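Local coordinates for protein putative isomerase YbhH (Escherichia coli, PDB 6OTV) that probably acts as an isomerase of the PrpF family, which is related to diaminopimelate epimerase, though its substrate is not established, at residues Ser229-Ala234 against Val247-Val252; Arg120-Asn123 against Thr128-Glu131; Val100-Ile105 against Val141-Ser146. All coordinates share one frame; numbering follows the deposited sequence.

Along the chain, interaction 2 is nested inside the loop closed by interaction 3, and interaction 1 follows both in series. Interactions 2 and 3 are neighbours, their centres about 16 Å apart. Helix 94-106, which carries one side of interaction 3, leads on to strand 116-123 of interaction 2, and the two meet where Ile121 CD1 packs on Val100 CG1 at 3.6 Å. Interaction 1 is about 26 Å from interaction 2 and 37 Å from interaction 3, centre to centre, and lies across the chain's centre from interaction 3. This separation is consistent with the two-lobed fold of diaminopimelate epimerase relatives.

Interaction 1. Residues Ser229-Ala234 against Val247-Val252; sequences SIRLQA and VIPKPV
Val247 comes nearest to Arg231 of helix 221-237 through its carbonyl carbon; within the segment, Lys250 NZ bonds to Val247 O at 2.8 Å, approaching from above the carbonyl plane. Ile248 turns its side chain away from the helix; its O lies 3.1 Å from Arg231 NH1, near the guanidinium plane, but the angle is too poor for a hydrogen bond. Pro249 follows a cis peptide bond. Its ring meets the arginine's aliphatic stem, CG to Arg231 CG at 3.9 Å, and its O stands 3.2 Å from Arg231 CD. Lys250 points away, and then Pro251 faces the helix again, its CD 3.7 Å from Arg231 CD. Arginine suits this place because its methylenes can lie across proline rings while its charged end travels on. The bend at chi3 (78°) turns that end off the line of the stem, where NE forms a salt bridge with Glu228, NH2 bonds to Val243 O and NH1 bonds weakly to Met246 O. The contact therefore packs helix 221-237 against the loop leading into strand 250-255 and the strand's first residues. Strand 197-202 pairs in parallel with strand 250-255, its Val199 touching Ala234 and Pro251, while Pro270 borders Arg231 and Pro251.

Interaction 2. Residues Arg120-Asn123 against Thr128-Glu131; sequences RIRN and TFIE
Segments 120-123 and 129-131 are the loop-proximal parts of strands 116-123 and 129-135, a beta hairpin, running antiparallel with 150° between their directions. Ile121 and Ile130 are a hydrogen-bonded pair, N to O at 2.7 Å each way, and Asn123 N adds a third bond to Thr128 O at 2.8 Å beside the loop. Arg120-Glu131 and Arg122-Phe129 are the flanking non-hydrogen-bonded pairs, with side chains on the other face from the isoleucines. Arg122 lays its stem over one face of the Phe129 ring: CG (anti to the backbone N, chi1 167°) stands above the plane toward the rim, and CB makes an off-centre CH-pi contact, 4.2 Å from the Phe129 ring centroid. Flat phenylalanine suits this aliphatic cover, while the guanidinium continues to a salt bridge with Asp74. Arg120 NH2 reaches Glu131 OE1 at 3.1 Å in a salt bridge whose hydrogen bonds are weak, the two planar groups being 36° apart. Glu131 OE2 has a second partner in Arg118, and Arg120 NH1 bonds to Arg70 O of the second subunit, so the Arg120 side chain reaches across the dimer. On the opposite face Ile121 and Ile130 pack on Leu97 of helix 94-106, while strands 73-80 and 158-163 flank the hairpin.

Interaction 3. Residues Val100-Ile105 against Val141-Ser146; sequences VGAFAI and VEYEGS
This is a small apolar contact between one side of helix 94-106 and the irregular segment 141-146, which lies in the long connection from strand 129-135 to strand 158-163. Ala102 and Ile105, about one turn apart, face the loop and receive Val141 and Tyr143; no hydrogen bond crosses between the segments. Val141 divides its two methyl groups between the two helix residues. CG2 meets Ile105 CG2 at 3.7 Å, one branched side chain fitted against another, whereas CG1, placed anti to the backbone N (chi1 169°), reaches Ala102 CB at 3.8 Å. That same CG1 stands over one face of the Tyr143 ring, displaced toward its rim, so the valine fills the angle between helix and tyrosine. Tyr143 brings the far end of its ring to the helix: OH lies 3.6 Å and CE1 3.9 Å from Ala102 CB. Alanine suits this place, since its single methyl lets both loop residues come close to the helix. Across Tyr143, Glu142 OE2 accepts a bond from Glu144 N at 3.0 Å (149° at the hydrogen), tying the loop's backbone to a side chain of its own. A bound 1,2-ethanediol, probably from the crystallisation liquor, lies about 3 Å from the Tyr143 side chain. Among the neighbours, Phe103 touches Val7 and Met9 of strand 3-11, Ala104 touches Val73 of strand 73-80, and Ile105 also touches Thr117 and Val119 of strand 116-123. Val141 and Tyr143 thus join the loop to the helix at Ala102 and Ile105, with Tyr143 resting as well on Met9 of strand 3-11.

Interaction 1. Residues Ser229-Ala234 against Val247-Val252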
loop_
_atom_site.group_PDB
_atom_site.type_symbol
_atom_site.label_atom_id
_atom_site.label_comp_id
_atom_site.label_asym_id
_atom_site.label_seq_id
_atom_site.Cartn_x
_atom_site.Cartn_y
_atom_site.Cartn_z
ATOM N N SER A 229 6.229 -17.691 32.406
ATOM C CA SER A 229 6.798 -18.954 31.942
ATOM C C SER A 229 6.329 -19.284 30.532
ATOM O O SER A 229 7.108 -19.773 29.707
ATOM C CB SER A 229 6.425 -20.081 32.906
ATOM O OG SER A 229 6.759 -21.347 32.364
ATOM N N ILE A 230 5.057 -19.016 30.236
ATOM C CA ILE A 230 4.535 -19.291 28.905
ATOM C C ILE A 230 4.986 -18.227 27.909
ATOM O O ILE A 230 5.224 -18.535 26.735
ATOM C CB ILE A 230 3.003 -19.406 28.956
ATOM C CG1 ILE A 230 2.583 -20.396 30.043
ATOM C CG2 ILE A 230 2.450 -19.840 27.608
ATOM C CD1 ILE A 230 1.085 -20.485 30.244
ATOM N N ARG A 231 5.127 -16.974 28.350
ATOM C CA ARG A 231 5.489 -15.904 27.423
ATOM C C ARG A 231 6.932 -16.042 26.955
ATOM O O ARG A 231 7.215 -15.945 25.755
ATOM C CB ARG A 231 5.273 -14.538 28.069
ATOM C CG ARG A 231 5.522 -13.395 27.098
ATOM C CD ARG A 231 5.395 -12.044 27.765
ATOM N NE ARG A 231 6.573 -11.699 28.554
ATOM C CZ ARG A 231 7.622 -11.035 28.078
ATOM N NH1 ARG A 231 7.644 -10.640 26.811
ATOM N NH2 ARG A 231 8.651 -10.764 28.869
ATOM N N LEU A 232 7.862 -16.242 27.894
ATOM C CA LEU A 232 9.254 -16.467 27.516
ATOM C C LEU A 232 9.378 -17.677 26.601
ATOM O O LEU A 232 10.149 -17.661 25.635
ATOM C CB LEU A 232 10.116 -16.650 28.767
ATOM C CG LEU A 232 10.059 -15.561 29.842
ATOM C CD1 LEU A 232 10.857 -15.978 31.068
ATOM C CD2 LEU A 232 10.562 -14.234 29.302
ATOM N N GLN A 233 8.612 -18.732 26.882
ATOM C CA GLN A 233 8.650 -19.925 26.044
ATOM C C GLN A 233 8.026 -19.661 24.678
ATOM O O GLN A 233 8.514 -20.166 23.659
ATOM C CB GLN A 233 7.937 -21.075 26.756
ATOM C CG GLN A 233 8.675 -22.404 26.715
ATOM C CD GLN A 233 8.044 -23.447 27.622
ATOM O OE1 GLN A 233 7.511 -23.123 28.684
ATOM N NE2 GLN A 233 8.093 -24.706 27.200
ATOM N N ALA A 234 6.951 -18.868 24.633
ATOM C CA ALA A 234 6.285 -18.593 23.363
ATOM C C ALA A 234 7.119 -17.667 22.487
ATOM O O ALA A 234 7.148 -17.824 21.260
ATOM C CB ALA A 234 4.902 -17.991 23.610
ATOM N N VAL A 247 8.836 -6.181 25.213
ATOM C CA VAL A 247 7.420 -6.018 25.523
ATOM C C VAL A 247 6.541 -6.898 24.644
ATOM O O VAL A 247 5.315 -6.765 24.672
ATOM C CB VAL A 247 6.994 -4.543 25.422
ATOM C CG1 VAL A 247 7.734 -3.703 26.456
ATOM C CG2 VAL A 247 7.241 -3.994 24.023
ATOM N N ILE A 248 7.139 -7.782 23.851
ATOM C CA ILE A 248 6.381 -8.724 23.032
ATOM C C ILE A 248 6.898 -10.134 23.304
ATOM O O ILE A 248 8.057 -10.296 23.715
ATOM C CB ILE A 248 6.480 -8.367 21.537
ATOM C CG1 ILE A 248 7.942 -8.429 21.090
ATOM C CG2 ILE A 248 5.894 -6.991 21.265
ATOM C CD1 ILE A 248 8.150 -8.327 19.613
ATOM N N PRO A 249 6.076 -11.190 23.115
ATOM C CA PRO A 249 4.662 -11.097 22.728
ATOM C C PRO A 249 3.786 -10.667 23.894
ATOM O O PRO A 249 4.152 -10.904 25.042
ATOM C CB PRO A 249 4.326 -12.522 22.295
ATOM C CG PRO A 249 5.183 -13.358 23.181
ATOM C CD PRO A 249 6.495 -12.596 23.261
ATOM N N LYS A 250 2.663 -10.027 23.603
ATOM C CA LYS A 250 1.731 -9.638 24.649
ATOM C C LYS A 250 0.836 -10.825 24.989
ATOM O O LYS A 250 0.072 -11.274 24.128
ATOM C CB LYS A 250 0.881 -8.460 24.197
ATOM C CG LYS A 250 1.665 -7.214 23.840
ATOM C CD LYS A 250 1.591 -6.157 24.936
ATOM C CE LYS A 250 2.086 -4.797 24.430
ATOM N NZ LYS A 250 3.451 -4.880 23.832
ATOM N N PRO A 251 0.909 -11.370 26.204
ATOM C CA PRO A 251 0.016 -12.480 26.561
ATOM C C PRO A 251 -1.403 -11.988 26.793
ATOM O O PRO A 251 -1.626 -10.904 27.338
ATOM C CB PRO A 251 0.640 -13.041 27.846
ATOM C CG PRO A 251 1.402 -11.902 28.423
ATOM C CD PRO A 251 1.890 -11.082 27.264
ATOM N N VAL A 252 -2.368 -12.790 26.346
ATOM C CA VAL A 252 -3.785 -12.450 26.431
ATOM C C VAL A 252 -4.529 -13.621 27.052
ATOM O O VAL A 252 -4.545 -14.721 26.486
ATOM C CB VAL A 252 -4.389 -12.116 25.058
ATOM C CG1 VAL A 252 -5.866 -11.808 25.217
ATOM C CG2 VAL A 252 -3.650 -10.951 24.411
#

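Interaction 2. Residues Arg120-Asn123 against Thr128-Glu131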
loop_
_atom_site.group_PDB
_atom_site.type_symbol
_atom_site.label_atom_id
_atom_site.label_comp_id
_atom_site.label_asym_id
_atom_site.label_seq_id
_atom_site.Cartn_x
_atom_site.Cartn_y
_atom_site.Cartn_z
ATOM N N ARG A 120 -4.162 7.610 3.629
ATOM C CA ARG A 120 -3.244 6.492 3.807
ATOM C C ARG A 120 -2.172 6.879 4.820
ATOM O O ARG A 120 -1.373 7.788 4.573
ATOM C CB ARG A 120 -2.615 6.105 2.470
ATOM C CG ARG A 120 -3.577 5.397 1.540
ATOM C CD ARG A 120 -3.553 3.905 1.792
ATOM N NE ARG A 120 -4.694 3.230 1.190
ATOM C CZ ARG A 120 -4.654 1.995 0.704
ATOM N NH1 ARG A 120 -3.520 1.307 0.734
ATOM N NH2 ARG A 120 -5.744 1.454 0.177
ATOM N N ILE A 121 -2.154 6.185 5.954
ATOM C CA ILE A 121 -1.296 6.528 7.082
ATOM C C ILE A 121 -0.251 5.437 7.256
ATOM O O ILE A 121 -0.583 4.245 7.263
ATOM C CB ILE A 121 -2.116 6.703 8.372
ATOM C CG1 ILE A 121 -3.142 7.826 8.204
ATOM C CG2 ILE A 121 -1.199 6.966 9.562
ATOM C CD1 ILE A 121 -4.164 7.883 9.321
ATOM N N ARG A 122 1.005 5.840 7.399
ATOM C CA ARG A 122 2.084 4.936 7.769
ATOM C C ARG A 122 2.518 5.262 9.191
ATOM O O ARG A 122 2.961 6.384 9.465
ATOM C CB ARG A 122 3.264 5.056 6.805
ATOM C CG ARG A 122 4.539 4.391 7.306
ATOM C CD ARG A 122 5.674 4.565 6.312
ATOM N NE ARG A 122 6.985 4.397 6.931
ATOM C CZ ARG A 122 7.851 5.384 7.131
ATOM N NH1 ARG A 122 7.556 6.617 6.752
ATOM N NH2 ARG A 122 9.020 5.137 7.705
ATOM N N ASN A 123 2.373 4.295 10.093
ATOM C CA ASN A 123 2.841 4.465 11.465
ATOM C C ASN A 123 4.342 4.217 11.501
ATOM O O ASN A 123 4.798 3.088 11.286
ATOM C CB ASN A 123 2.109 3.526 12.418
ATOM C CG ASN A 123 2.721 3.524 13.806
ATOM O OD1 ASN A 123 3.313 2.532 14.234
ATOM N ND2 ASN A 123 2.605 4.648 14.508
ATOM N N THR A 128 3.487 -0.138 10.176
ATOM C CA THR A 128 2.151 -0.574 9.795
ATOM C C THR A 128 1.444 0.515 8.998
ATOM O O THR A 128 1.539 1.704 9.320
ATOM C CB THR A 128 1.335 -0.928 11.041
ATOM O OG1 THR A 128 2.025 -1.934 11.790
ATOM C CG2 THR A 128 -0.048 -1.452 10.666
ATOM N N PHE A 129 0.736 0.102 7.948
ATOM C CA PHE A 129 -0.033 1.012 7.108
ATOM C C PHE A 129 -1.512 0.900 7.454
ATOM O O PHE A 129 -2.061 -0.206 7.512
ATOM C CB PHE A 129 0.192 0.710 5.625
ATOM C CG PHE A 129 1.561 1.081 5.131
ATOM C CD1 PHE A 129 2.654 0.274 5.401
ATOM C CD2 PHE A 129 1.755 2.239 4.389
ATOM C CE1 PHE A 129 3.917 0.614 4.945
ATOM C CE2 PHE A 129 3.013 2.586 3.927
ATOM C CZ PHE A 129 4.097 1.772 4.204
ATOM N N ILE A 130 -2.152 2.044 7.687
ATOM C CA ILE A 130 -3.560 2.100 8.061
ATOM C C ILE A 130 -4.258 3.112 7.167
ATOM O O ILE A 130 -3.723 4.195 6.903
ATOM C CB ILE A 130 -3.752 2.480 9.548
ATOM C CG1 ILE A 130 -2.934 1.564 10.462
ATOM C CG2 ILE A 130 -5.225 2.420 9.930
ATOM C CD1 ILE A 130 -1.609 2.156 10.888
ATOM N N GLU A 131 -5.451 2.763 6.696
ATOM C CA GLU A 131 -6.296 3.708 5.979
ATOM C C GLU A 131 -7.336 4.274 6.937
ATOM O O GLU A 131 -8.000 3.522 7.657
ATOM C CB GLU A 131 -6.987 3.061 4.778
ATOM C CG GLU A 131 -8.015 3.985 4.132
ATOM C CD GLU A 131 -8.533 3.483 2.795
ATOM O OE1 GLU A 131 -7.842 2.673 2.140
ATOM O OE2 GLU A 131 -9.637 3.911 2.398
#

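Interaction 3. Residues Val100-Ile105 against Val141-Ser146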
loop_
_atom_site.group_PDB
_atom_site.type_symbol
_atom_site.label_atom_id
_atom_site.label_comp_id
_atom_site.label_asym_id
_atom_site.label_seq_id
_atom_site.Cartn_x
_atom_site.Cartn_y
_atom_site.Cartn_z
ATOM N N VAL A 100 -5.411 11.290 13.229
ATOM C CA VAL A 100 -4.368 11.630 12.263
ATOM C C VAL A 100 -4.981 12.121 10.956
ATOM O O VAL A 100 -4.571 13.154 10.408
ATOM C CB VAL A 100 -3.438 10.425 12.033
ATOM C CG1 VAL A 100 -2.474 10.705 10.886
ATOM C CG2 VAL A 100 -2.670 10.100 13.309
ATOM N N GLY A 101 -5.975 11.393 10.440
ATOM C CA GLY A 101 -6.543 11.737 9.144
ATOM C C GLY A 101 -7.186 13.110 9.129
ATOM O O GLY A 101 -6.955 13.910 8.218
ATOM N N ALA A 102 -8.008 13.402 10.142
ATOM C CA ALA A 102 -8.649 14.710 10.219
ATOM C C ALA A 102 -7.622 15.816 10.410
ATOM O O ALA A 102 -7.773 16.917 9.866
ATOM C CB ALA A 102 -9.674 14.728 11.354
ATOM N N PHE A 103 -6.569 15.545 11.183
ATOM C CA PHE A 103 -5.525 16.543 11.379
ATOM C C PHE A 103 -4.774 16.812 10.081
ATOM O O PHE A 103 -4.428 17.962 9.783
ATOM C CB PHE A 103 -4.567 16.083 12.478
ATOM C CG PHE A 103 -3.453 17.049 12.760
ATOM C CD1 PHE A 103 -3.644 18.114 13.628
ATOM C CD2 PHE A 103 -2.211 16.888 12.167
ATOM C CE1 PHE A 103 -2.615 19.007 13.893
ATOM C CE2 PHE A 103 -1.179 17.778 12.428
ATOM C CZ PHE A 103 -1.383 18.837 13.294
ATOM N N ALA A 104 -4.516 15.765 9.294
ATOM C CA ALA A 104 -3.796 15.946 8.039
ATOM C C ALA A 104 -4.605 16.776 7.051
ATOM O O ALA A 104 -4.043 17.587 6.306
ATOM C CB ALA A 104 -3.443 14.587 7.437
ATOM N N ILE A 105 -5.926 16.594 7.039
ATOM C CA ILE A 105 -6.770 17.357 6.124
ATOM C C ILE A 105 -6.844 18.818 6.553
ATOM O O ILE A 105 -6.734 19.727 5.722
ATOM C CB ILE A 105 -8.166 16.716 6.033
ATOM C CG1 ILE A 105 -8.060 15.289 5.486
ATOM C CG2 ILE A 105 -9.082 17.559 5.159
ATOM C CD1 ILE A 105 -9.304 14.455 5.692
ATOM N N VAL A 141 -13.796 18.709 7.128
ATOM C CA VAL A 141 -13.784 17.690 8.168
ATOM C C VAL A 141 -14.971 17.896 9.098
ATOM O O VAL A 141 -15.237 19.014 9.558
ATOM C CB VAL A 141 -12.455 17.727 8.935
ATOM C CG1 VAL A 141 -12.533 16.863 10.190
ATOM C CG2 VAL A 141 -11.320 17.265 8.039
ATOM N N GLU A 142 -15.698 16.818 9.364
ATOM C CA GLU A 142 -16.871 16.843 10.225
ATOM C C GLU A 142 -16.573 16.035 11.479
ATOM O O GLU A 142 -16.188 14.863 11.390
ATOM C CB GLU A 142 -18.093 16.278 9.498
ATOM C CG GLU A 142 -19.338 16.205 10.358
ATOM C CD GLU A 142 -19.848 17.575 10.750
ATOM O OE1 GLU A 142 -20.478 18.240 9.902
ATOM O OE2 GLU A 142 -19.607 17.993 11.903
ATOM N N TYR A 143 -16.747 16.660 12.643
ATOM C CA TYR A 143 -16.566 15.980 13.917
ATOM C C TYR A 143 -17.877 15.578 14.574
ATOM O O TYR A 143 -17.879 14.653 15.394
ATOM C CB TYR A 143 -15.765 16.863 14.880
ATOM C CG TYR A 143 -14.344 17.089 14.426
ATOM C CD1 TYR A 143 -13.423 16.047 14.427
ATOM C CD2 TYR A 143 -13.923 18.337 13.991
ATOM C CE1 TYR A 143 -12.121 16.243 14.010
ATOM C CE2 TYR A 143 -12.621 18.545 13.572
ATOM C CZ TYR A 143 -11.725 17.491 13.585
ATOM O OH TYR A 143 -10.430 17.687 13.168
ATOM N N GLU A 144 -18.981 16.243 14.235
ATOM C CA GLU A 144 -20.288 15.877 14.761
ATOM C C GLU A 144 -20.809 14.618 14.078
ATOM O O GLU A 144 -20.542 14.366 12.900
ATOM C CB GLU A 144 -21.287 17.020 14.569
ATOM C CG GLU A 144 -20.860 18.337 15.194
ATOM C CD GLU A 144 -21.941 19.400 15.118
ATOM O OE1 GLU A 144 -22.934 19.195 14.385
ATOM O OE2 GLU A 144 -21.797 20.439 15.798
ATOM N N GLY A 145 -21.565 13.827 14.830
ATOM C CA GLY A 145 -22.106 12.589 14.301
ATOM C C GLY A 145 -22.810 11.814 15.392
ATOM O O GLY A 145 -22.919 12.263 16.537
ATOM N N SER A 146 -23.280 10.624 15.018
ATOM C CA SER A 146 -24.064 9.777 15.907
ATOM C C SER A 146 -23.323 8.524 16.358
ATOM O O SER A 146 -23.916 7.690 17.050
ATOM C CB SER A 146 -25.378 9.376 15.227
ATOM O OG SER A 146 -25.129 8.723 13.995
#